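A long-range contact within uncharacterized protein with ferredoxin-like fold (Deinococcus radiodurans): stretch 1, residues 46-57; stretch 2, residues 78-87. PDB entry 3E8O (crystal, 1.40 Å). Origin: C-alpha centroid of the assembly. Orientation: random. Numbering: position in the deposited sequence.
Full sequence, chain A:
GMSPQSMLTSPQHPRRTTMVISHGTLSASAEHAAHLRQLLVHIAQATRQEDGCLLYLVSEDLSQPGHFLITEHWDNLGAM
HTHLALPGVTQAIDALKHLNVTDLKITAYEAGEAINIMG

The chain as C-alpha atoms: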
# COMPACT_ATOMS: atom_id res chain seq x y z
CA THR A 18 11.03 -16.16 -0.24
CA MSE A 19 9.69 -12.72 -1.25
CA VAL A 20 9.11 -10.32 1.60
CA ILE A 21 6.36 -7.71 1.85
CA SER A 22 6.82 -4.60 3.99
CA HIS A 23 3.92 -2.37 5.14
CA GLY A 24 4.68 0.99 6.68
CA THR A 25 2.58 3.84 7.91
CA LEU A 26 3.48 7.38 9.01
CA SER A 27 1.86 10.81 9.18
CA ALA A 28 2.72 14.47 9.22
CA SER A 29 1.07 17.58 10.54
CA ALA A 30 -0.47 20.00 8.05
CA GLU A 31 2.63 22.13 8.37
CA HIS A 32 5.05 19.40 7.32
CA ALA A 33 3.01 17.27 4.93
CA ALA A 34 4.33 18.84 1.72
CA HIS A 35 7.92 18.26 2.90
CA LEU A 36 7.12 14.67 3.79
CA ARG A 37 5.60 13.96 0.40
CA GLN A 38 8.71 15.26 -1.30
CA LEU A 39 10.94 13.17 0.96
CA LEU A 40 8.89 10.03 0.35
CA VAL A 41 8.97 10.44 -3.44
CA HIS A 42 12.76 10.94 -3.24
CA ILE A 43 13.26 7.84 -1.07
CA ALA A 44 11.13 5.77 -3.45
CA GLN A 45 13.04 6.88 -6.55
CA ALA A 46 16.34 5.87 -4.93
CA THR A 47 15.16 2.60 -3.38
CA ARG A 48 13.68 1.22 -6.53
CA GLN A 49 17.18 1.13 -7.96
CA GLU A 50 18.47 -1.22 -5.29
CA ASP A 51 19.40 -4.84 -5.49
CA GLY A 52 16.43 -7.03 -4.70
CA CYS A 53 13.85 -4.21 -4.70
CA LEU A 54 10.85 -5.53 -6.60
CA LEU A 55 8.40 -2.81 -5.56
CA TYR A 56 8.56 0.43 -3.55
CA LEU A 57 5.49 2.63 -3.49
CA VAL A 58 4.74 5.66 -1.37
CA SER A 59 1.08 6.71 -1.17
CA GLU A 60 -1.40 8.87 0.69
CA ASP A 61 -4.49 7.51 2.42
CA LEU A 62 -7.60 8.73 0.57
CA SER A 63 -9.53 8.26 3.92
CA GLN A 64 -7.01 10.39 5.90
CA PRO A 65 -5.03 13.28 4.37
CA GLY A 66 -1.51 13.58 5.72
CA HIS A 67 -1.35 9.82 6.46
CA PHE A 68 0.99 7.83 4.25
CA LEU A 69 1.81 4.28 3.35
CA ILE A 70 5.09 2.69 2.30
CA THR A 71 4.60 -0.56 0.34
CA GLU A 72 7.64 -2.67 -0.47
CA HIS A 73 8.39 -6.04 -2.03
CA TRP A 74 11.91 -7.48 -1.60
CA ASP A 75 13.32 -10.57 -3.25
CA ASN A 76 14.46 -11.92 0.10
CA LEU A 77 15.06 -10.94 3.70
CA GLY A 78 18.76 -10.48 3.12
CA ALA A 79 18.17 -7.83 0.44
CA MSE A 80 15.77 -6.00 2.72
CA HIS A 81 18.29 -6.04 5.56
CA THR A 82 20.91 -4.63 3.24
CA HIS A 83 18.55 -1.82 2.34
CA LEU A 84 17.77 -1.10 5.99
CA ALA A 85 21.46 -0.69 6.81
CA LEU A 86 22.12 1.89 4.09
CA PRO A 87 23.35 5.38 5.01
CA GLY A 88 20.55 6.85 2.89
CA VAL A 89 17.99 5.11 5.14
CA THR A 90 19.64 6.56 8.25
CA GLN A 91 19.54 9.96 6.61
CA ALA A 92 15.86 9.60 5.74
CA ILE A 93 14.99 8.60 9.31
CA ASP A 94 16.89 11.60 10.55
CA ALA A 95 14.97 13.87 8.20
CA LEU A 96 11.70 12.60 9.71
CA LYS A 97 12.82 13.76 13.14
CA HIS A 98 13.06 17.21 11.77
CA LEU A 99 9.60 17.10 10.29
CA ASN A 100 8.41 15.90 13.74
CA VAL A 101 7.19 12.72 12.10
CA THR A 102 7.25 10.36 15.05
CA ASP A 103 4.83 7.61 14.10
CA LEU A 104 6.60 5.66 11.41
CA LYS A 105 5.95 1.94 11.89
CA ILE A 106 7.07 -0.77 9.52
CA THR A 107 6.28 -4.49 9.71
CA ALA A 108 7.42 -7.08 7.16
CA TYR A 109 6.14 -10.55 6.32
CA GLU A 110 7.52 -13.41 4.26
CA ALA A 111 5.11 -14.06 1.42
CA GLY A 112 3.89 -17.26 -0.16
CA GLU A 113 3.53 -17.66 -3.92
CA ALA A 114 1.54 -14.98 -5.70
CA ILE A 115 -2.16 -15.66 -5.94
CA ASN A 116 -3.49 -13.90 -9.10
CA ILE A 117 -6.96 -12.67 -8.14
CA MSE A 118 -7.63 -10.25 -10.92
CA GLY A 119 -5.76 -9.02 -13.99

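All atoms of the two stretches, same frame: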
# COMPACT_ATOMS: atom_id res chain seq x y z
N ALA A 46 15.01 6.43 -5.21
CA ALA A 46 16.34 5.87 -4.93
C ALA A 46 16.23 4.37 -4.65
O ALA A 46 17.00 3.57 -5.17
CB ALA A 46 16.94 6.53 -3.72
N THR A 47 15.22 3.98 -3.87
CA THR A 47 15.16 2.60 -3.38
C THR A 47 14.85 1.62 -4.47
O THR A 47 15.32 0.48 -4.50
CB THR A 47 14.14 2.44 -2.23
OG1 THR A 47 14.48 3.34 -1.18
CG2 THR A 47 14.17 1.03 -1.66
N ARG A 48 14.05 2.07 -5.41
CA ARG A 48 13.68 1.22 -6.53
C ARG A 48 14.87 0.75 -7.32
O ARG A 48 14.76 -0.18 -8.07
CB ARG A 48 12.77 1.94 -7.52
CG ARG A 48 11.39 2.04 -7.06
CD ARG A 48 10.63 2.99 -7.96
NE ARG A 48 9.38 3.25 -7.29
CZ ARG A 48 8.72 4.40 -7.30
NH1 ARG A 48 9.24 5.50 -7.89
NH2 ARG A 48 7.55 4.43 -6.64
N GLN A 49 15.97 1.47 -7.22
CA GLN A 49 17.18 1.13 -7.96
C GLN A 49 18.04 0.05 -7.30
O GLN A 49 19.01 -0.42 -7.86
CB GLN A 49 18.05 2.38 -8.12
CG GLN A 49 17.35 3.50 -8.84
CD GLN A 49 18.20 4.70 -8.95
OE1 GLN A 49 19.27 4.62 -9.54
NE2 GLN A 49 17.76 5.83 -8.39
N GLU A 50 17.68 -0.32 -6.10
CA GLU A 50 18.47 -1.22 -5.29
C GLU A 50 18.32 -2.69 -5.59
O GLU A 50 17.26 -3.17 -6.00
CB GLU A 50 18.23 -0.97 -3.79
CG GLU A 50 18.67 0.41 -3.34
CD GLU A 50 18.23 0.79 -1.93
OE1 GLU A 50 17.93 -0.12 -1.12
OE2 GLU A 50 18.17 2.03 -1.65
N ASP A 51 19.41 -3.40 -5.36
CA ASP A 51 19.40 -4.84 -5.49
C ASP A 51 18.24 -5.44 -4.68
O ASP A 51 18.04 -5.13 -3.50
CB ASP A 51 20.73 -5.44 -4.95
CG ASP A 51 21.96 -5.06 -5.78
OD1 ASP A 51 21.78 -4.65 -6.98
OD2 ASP A 51 23.10 -5.20 -5.23
N GLY A 52 17.50 -6.30 -5.35
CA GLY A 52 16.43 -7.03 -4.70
C GLY A 52 15.14 -6.29 -4.50
O GLY A 52 14.20 -6.88 -3.99
N CYS A 53 15.08 -5.00 -4.87
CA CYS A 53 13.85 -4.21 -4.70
C CYS A 53 12.92 -4.49 -5.86
O CYS A 53 13.19 -4.07 -7.00
CB CYS A 53 14.13 -2.72 -4.56
SG CYS A 53 12.62 -1.84 -4.21
N LEU A 54 11.82 -5.17 -5.56
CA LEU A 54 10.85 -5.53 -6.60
C LEU A 54 9.71 -4.52 -6.70
O LEU A 54 9.09 -4.38 -7.72
CB LEU A 54 10.31 -6.92 -6.36
CG LEU A 54 11.34 -8.05 -6.29
CD1 LEU A 54 10.74 -9.36 -5.84
CD2 LEU A 54 12.08 -8.17 -7.65
N LEU A 55 9.47 -3.82 -5.61
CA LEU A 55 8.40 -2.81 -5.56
C LEU A 55 8.68 -1.87 -4.40
O LEU A 55 9.04 -2.30 -3.31
CB LEU A 55 7.04 -3.45 -5.30
CG LEU A 55 5.82 -2.52 -5.40
CD1 LEU A 55 5.58 -2.06 -6.83
CD2 LEU A 55 4.60 -3.24 -4.83
N TYR A 56 8.49 -0.59 -4.63
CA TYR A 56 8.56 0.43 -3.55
C TYR A 56 7.64 1.57 -3.94
O TYR A 56 7.91 2.33 -4.85
CB TYR A 56 9.99 0.92 -3.35
CG TYR A 56 10.21 1.62 -2.03
CD1 TYR A 56 9.81 2.90 -1.83
CD2 TYR A 56 10.91 1.01 -1.01
CE1 TYR A 56 10.01 3.54 -0.63
CE2 TYR A 56 11.14 1.64 0.18
CZ TYR A 56 10.70 2.92 0.37
OH TYR A 56 10.89 3.63 1.54
N LEU A 57 6.51 1.63 -3.26
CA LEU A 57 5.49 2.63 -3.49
C LEU A 57 5.23 3.44 -2.22
O LEU A 57 5.18 2.92 -1.11
CB LEU A 57 4.16 1.98 -3.88
CG LEU A 57 4.12 1.13 -5.12
CD1 LEU A 57 2.76 0.40 -5.23
CD2 LEU A 57 4.41 1.95 -6.34
N GLY A 78 17.39 -10.99 3.13
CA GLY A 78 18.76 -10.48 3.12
C GLY A 78 18.86 -9.15 2.37
O GLY A 78 19.53 -8.21 2.82
N ALA A 79 18.17 -9.06 1.23
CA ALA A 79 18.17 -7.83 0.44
C ALA A 79 17.52 -6.70 1.22
O ALA A 79 17.94 -5.54 1.14
CB ALA A 79 17.51 -8.02 -0.91
N MSE A 80 16.44 -7.02 1.92
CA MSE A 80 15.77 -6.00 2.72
C MSE A 80 16.67 -5.49 3.82
O MSE A 80 16.76 -4.30 4.03
CB MSE A 80 14.48 -6.54 3.28
CG MSE A 80 13.68 -5.49 3.99
SE MSE A 80 12.08 -6.17 4.78
CE MSE A 80 12.94 -7.13 6.02
N HIS A 81 17.37 -6.39 4.48
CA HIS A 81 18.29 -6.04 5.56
C HIS A 81 19.41 -5.15 5.06
O HIS A 81 19.80 -4.16 5.71
CB HIS A 81 18.79 -7.27 6.30
CG HIS A 81 17.79 -7.77 7.28
ND1 HIS A 81 17.40 -9.08 7.38
CD2 HIS A 81 17.01 -7.07 8.15
CE1 HIS A 81 16.48 -9.19 8.33
NE2 HIS A 81 16.21 -7.99 8.80
N THR A 82 19.87 -5.44 3.86
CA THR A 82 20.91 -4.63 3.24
C THR A 82 20.42 -3.19 3.01
O THR A 82 21.08 -2.18 3.33
CB THR A 82 21.41 -5.28 1.92
OG1 THR A 82 22.09 -6.48 2.29
CG2 THR A 82 22.38 -4.37 1.14
N HIS A 83 19.20 -3.09 2.52
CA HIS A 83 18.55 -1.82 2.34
C HIS A 83 18.45 -1.03 3.65
O HIS A 83 18.73 0.15 3.71
CB HIS A 83 17.12 -2.01 1.76
CG HIS A 83 16.29 -0.78 1.81
ND1 HIS A 83 16.48 0.31 0.99
CD2 HIS A 83 15.22 -0.48 2.60
CE1 HIS A 83 15.55 1.22 1.27
NE2 HIS A 83 14.79 0.77 2.25
N LEU A 84 18.01 -1.72 4.69
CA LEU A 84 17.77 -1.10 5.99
C LEU A 84 19.03 -0.52 6.63
O LEU A 84 18.97 0.42 7.41
CB LEU A 84 17.10 -2.09 6.92
CG LEU A 84 15.62 -2.31 6.52
CD1 LEU A 84 15.10 -3.57 7.17
CD2 LEU A 84 14.76 -1.07 6.90
N ALA A 85 20.15 -1.07 6.24
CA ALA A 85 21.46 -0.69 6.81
C ALA A 85 22.13 0.43 6.03
O ALA A 85 23.19 0.92 6.43
CB ALA A 85 22.39 -1.87 6.84
N LEU A 86 21.51 0.85 4.94
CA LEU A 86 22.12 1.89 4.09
C LEU A 86 22.20 3.27 4.75
O LEU A 86 21.30 3.65 5.48
CB LEU A 86 21.39 2.08 2.77
CG LEU A 86 21.39 0.95 1.76
CD1 LEU A 86 20.43 1.32 0.62
CD2 LEU A 86 22.81 0.67 1.21
N PRO A 87 23.25 4.05 4.45
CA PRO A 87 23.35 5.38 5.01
C PRO A 87 22.20 6.26 4.60
O PRO A 87 21.76 7.08 5.40
CB PRO A 87 24.69 5.92 4.48
CG PRO A 87 25.28 4.87 3.71
CD PRO A 87 24.46 3.64 3.71
O HOH W 1 19.28 -4.63 -1.13

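His83, Glu50 and Ala79 cover the most surface in this small contact, which buries 243 Å² between a loop-rich stretch leading into a strand and a helix from the other part of the chain. His83 projects from the helix with its CA-to-CB bond toward stretch 1 and its chi1 near t (167°). Its ring is buried, and ND1 donates a hydrogen bond to Glu50 OE1 at 2.6 Å, with an N-H...O angle of 151°. The carboxylate oxygen lies at the edge of the imidazole, near its plane, where the ND1-H bond points, so the short distance goes with favourable direction. NE2 is hydrogen-bonded elsewhere in the structure, leaving both ring nitrogens engaged. Around the same ring, Thr47 CG2 comes to 3.2 Å from His83 CE1, a tight approach, and Tyr56 CE2 stands 4.3 Å from His83 NE2; both approach obliquely.

Glu50 reaches the histidine through an extended side chain (chi1 m, chi2 t). Leu86 CD1 packs against the same carboxylate, 3.3 Å from Glu50 OE2 and 3.4 Å from Glu50 OE1. The backbone at Glu50 closes a type I turn begun at Thr47 and opens a type II turn ending at Cys53.

That second turn brings Asp51 and Gly52 against Ala79, one helical turn before His83. Ala79 CB packs 3.9 Å from Asp51 O and 4.1 Å from Gly52 CA. The fit leaves no room for a side chain on Gly52: an ideal CB there would sit 2.5 Å from Ala79 CB, and the residue's positive phi (79°) independently favours glycine. Beside this packing, a water donates hydrogen bonds to Asp51 O (2.7 Å from the water O) and Ala79 O (2.8 Å from the water O), bridging the two backbones.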